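Neurotoxin (Clostridium botulinum, PDB 3N7L) is the receptor-binding domain of a mosaic D/C botulinum neurotoxin, which probably attaches the toxin to gangliosides on the nerve-cell surface. Local coordinates at residues 179-184 / 208-213. Numbering follows the deposited sequence.
Sequences KTITFQ and FYIFAK
Phe-183 drives its ring edge-on into the face of Phe-208, a T-shaped stack with the planes at 86° and the ring centroids 4.8 Å apart. The leading atom is CZ of Phe-183, which stands almost over the middle of the Phe-208 ring and comes within 3.5 Å of its CG; CE1 of Phe-183 lies near CD1 and CE1 of Phe-208. The C-H on CZ of Phe-183 therefore points into the pi cloud of Phe-208. In Phe-208 CG lies anti to the backbone N (chi1 -175°), and from that position the ring presents a face to Phe-183.

Beside the rings, Ile-181 and Ile-210 meet tip to tip through their delta methyls, CD1 to CD1 at 3.7 Å. Both send the CG1 branch out with an extended chi2, which carries each methyl far enough from its own strand to meet the other. CD1 of Ile-181 also comes obliquely to the Phe-208 ring, 4.2 Å from CE2, and so links the isoleucine pair to the stack.

All four side chains are buried, and they bridge two strands: the axes of 180-184 and 208-211 come no closer than 11.9 Å and run roughly antiparallel, at 154°. That is the spacing of two facing sheets, here the layers of the concanavalin-like sandwich in the N-terminal half of the fragment. Strand 180-187 is bonded between 55-59 and 91-93 in one layer; in the other, strand 202-211 pairs with 7-14 and 72-82, whose Leu-11 packs on Phe-183, Leu-9 on Ile-210, and Ile-75 and Phe-77 on Phe-208.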
loop_
_atom_site.group_PDB
_atom_site.type_symbol
_atom_site.label_atom_id
_atom_site.label_comp_id
_atom_site.label_asym_id
_atom_site.label_seq_id
_atom_site.Cartn_x
_atom_site.Cartn_y
_atom_site.Cartn_z
ATOM N N LYS A 179 -12.955 28.480 -0.499
ATOM C CA LYS A 179 -12.984 27.974 0.864
ATOM C C LYS A 179 -13.760 26.663 0.916
ATOM O O LYS A 179 -14.026 26.128 1.988
ATOM C CB LYS A 179 -13.593 29.015 1.810
ATOM C CG LYS A 179 -14.856 29.686 1.308
ATOM C CD LYS A 179 -16.024 28.734 1.270
ATOM C CE LYS A 179 -17.320 29.500 1.134
ATOM N NZ LYS A 179 -17.480 30.456 2.262
ATOM N N THR A 180 -14.117 26.153 -0.260
ATOM C CA THR A 180 -14.854 24.899 -0.362
ATOM C C THR A 180 -14.021 23.815 -1.039
ATOM O O THR A 180 -13.390 24.056 -2.062
ATOM C CB THR A 180 -16.166 25.079 -1.162
ATOM O OG1 THR A 180 -17.059 25.927 -0.430
ATOM C CG2 THR A 180 -16.843 23.733 -1.401
ATOM N N ILE A 181 -14.018 22.624 -0.446
ATOM C CA ILE A 181 -13.286 21.487 -0.995
ATOM C C ILE A 181 -14.292 20.357 -1.178
ATOM O O ILE A 181 -14.974 19.959 -0.231
ATOM C CB ILE A 181 -12.162 21.014 -0.047
ATOM C CG1 ILE A 181 -11.200 22.167 0.230
ATOM C CG2 ILE A 181 -11.390 19.848 -0.686
ATOM C CD1 ILE A 181 -10.191 21.864 1.304
ATOM N N THR A 182 -14.386 19.852 -2.400
ATOM C CA THR A 182 -15.326 18.790 -2.712
ATOM C C THR A 182 -14.640 17.480 -3.090
ATOM O O THR A 182 -13.905 17.413 -4.082
ATOM C CB THR A 182 -16.250 19.206 -3.875
ATOM O OG1 THR A 182 -16.974 20.390 -3.511
ATOM C CG2 THR A 182 -17.230 18.095 -4.202
ATOM N N PHE A 183 -14.882 16.450 -2.284
ATOM C CA PHE A 183 -14.336 15.115 -2.523
ATOM C C PHE A 183 -15.398 14.342 -3.305
ATOM O O PHE A 183 -16.471 14.043 -2.780
ATOM C CB PHE A 183 -14.063 14.398 -1.195
ATOM C CG PHE A 183 -12.934 14.992 -0.395
ATOM C CD1 PHE A 183 -11.682 14.376 -0.364
ATOM C CD2 PHE A 183 -13.126 16.157 0.344
ATOM C CE1 PHE A 183 -10.645 14.908 0.397
ATOM C CE2 PHE A 183 -12.089 16.698 1.108
ATOM C CZ PHE A 183 -10.848 16.073 1.136
ATOM N N GLN A 184 -15.108 14.033 -4.563
ATOM C CA GLN A 184 -16.057 13.313 -5.399
ATOM C C GLN A 184 -15.372 12.897 -6.687
ATOM O O GLN A 184 -14.630 13.676 -7.285
ATOM C CB GLN A 184 -17.269 14.206 -5.709
ATOM C CG GLN A 184 -18.307 13.577 -6.630
ATOM C CD GLN A 184 -19.534 14.464 -6.829
ATOM O OE1 GLN A 184 -19.426 15.605 -7.279
ATOM N NE2 GLN A 184 -20.707 13.937 -6.490
ATOM N N PHE A 208 -7.240 13.815 5.985
ATOM C CA PHE A 208 -6.937 14.887 5.045
ATOM C C PHE A 208 -6.624 16.149 5.855
ATOM O O PHE A 208 -7.497 16.685 6.543
ATOM C CB PHE A 208 -8.140 15.147 4.137
ATOM C CG PHE A 208 -7.879 16.155 3.058
ATOM C CD1 PHE A 208 -7.381 15.756 1.820
ATOM C CD2 PHE A 208 -8.126 17.509 3.278
ATOM C CE1 PHE A 208 -7.131 16.689 0.816
ATOM C CE2 PHE A 208 -7.879 18.456 2.279
ATOM C CZ PHE A 208 -7.381 18.044 1.047
ATOM N N TYR A 209 -5.381 16.614 5.767
ATOM C CA TYR A 209 -4.944 17.799 6.503
ATOM C C TYR A 209 -4.468 18.930 5.593
ATOM O O TYR A 209 -4.045 18.700 4.462
ATOM C CB TYR A 209 -3.768 17.456 7.421
ATOM C CG TYR A 209 -3.980 16.365 8.445
ATOM C CD1 TYR A 209 -2.890 15.853 9.153
ATOM C CD2 TYR A 209 -5.247 15.862 8.737
ATOM C CE1 TYR A 209 -3.050 14.869 10.124
ATOM C CE2 TYR A 209 -5.421 14.871 9.716
ATOM C CZ TYR A 209 -4.312 14.383 10.400
ATOM O OH TYR A 209 -4.450 13.401 11.355
ATOM N N ILE A 210 -4.532 20.155 6.106
ATOM C CA ILE A 210 -4.028 21.321 5.391
ATOM C C ILE A 210 -3.283 22.165 6.426
ATOM O O ILE A 210 -3.812 22.454 7.506
ATOM C CB ILE A 210 -5.147 22.159 4.732
ATOM C CG1 ILE A 210 -5.786 21.366 3.586
ATOM C CG2 ILE A 210 -4.556 23.457 4.176
ATOM C CD1 ILE A 210 -6.852 22.118 2.820
ATOM N N PHE A 211 -2.048 22.533 6.098
ATOM C CA PHE A 211 -1.205 23.322 6.989
ATOM C C PHE A 211 -0.923 24.699 6.394
ATOM O O PHE A 211 -0.700 24.832 5.189
ATOM C CB PHE A 211 0.124 22.599 7.222
ATOM C CG PHE A 211 -0.014 21.271 7.908
ATOM C CD1 PHE A 211 0.002 21.186 9.295
ATOM C CD2 PHE A 211 -0.160 20.102 7.163
ATOM C CE1 PHE A 211 -0.124 19.955 9.936
ATOM C CE2 PHE A 211 -0.287 18.867 7.791
ATOM C CZ PHE A 211 -0.269 18.792 9.180
ATOM N N ALA A 212 -0.923 25.717 7.249
ATOM C CA ALA A 212 -0.666 27.083 6.814
ATOM C C ALA A 212 0.830 27.341 6.725
ATOM O O ALA A 212 1.312 28.389 7.141
ATOM C CB ALA A 212 -1.312 28.070 7.779
ATOM N N LYS A 213 1.566 26.377 6.187
ATOM C CA LYS A 213 3.006 26.526 6.034
ATOM C C LYS A 213 3.526 25.545 4.999
ATOM O O LYS A 213 2.810 24.637 4.576
ATOM C CB LYS A 213 3.727 26.279 7.362
ATOM C CG LYS A 213 3.737 24.823 7.796
ATOM C CD LYS A 213 4.612 24.605 9.023
ATOM C CE LYS A 213 6.076 24.878 8.720
ATOM N NZ LYS A 213 6.944 24.564 9.889
#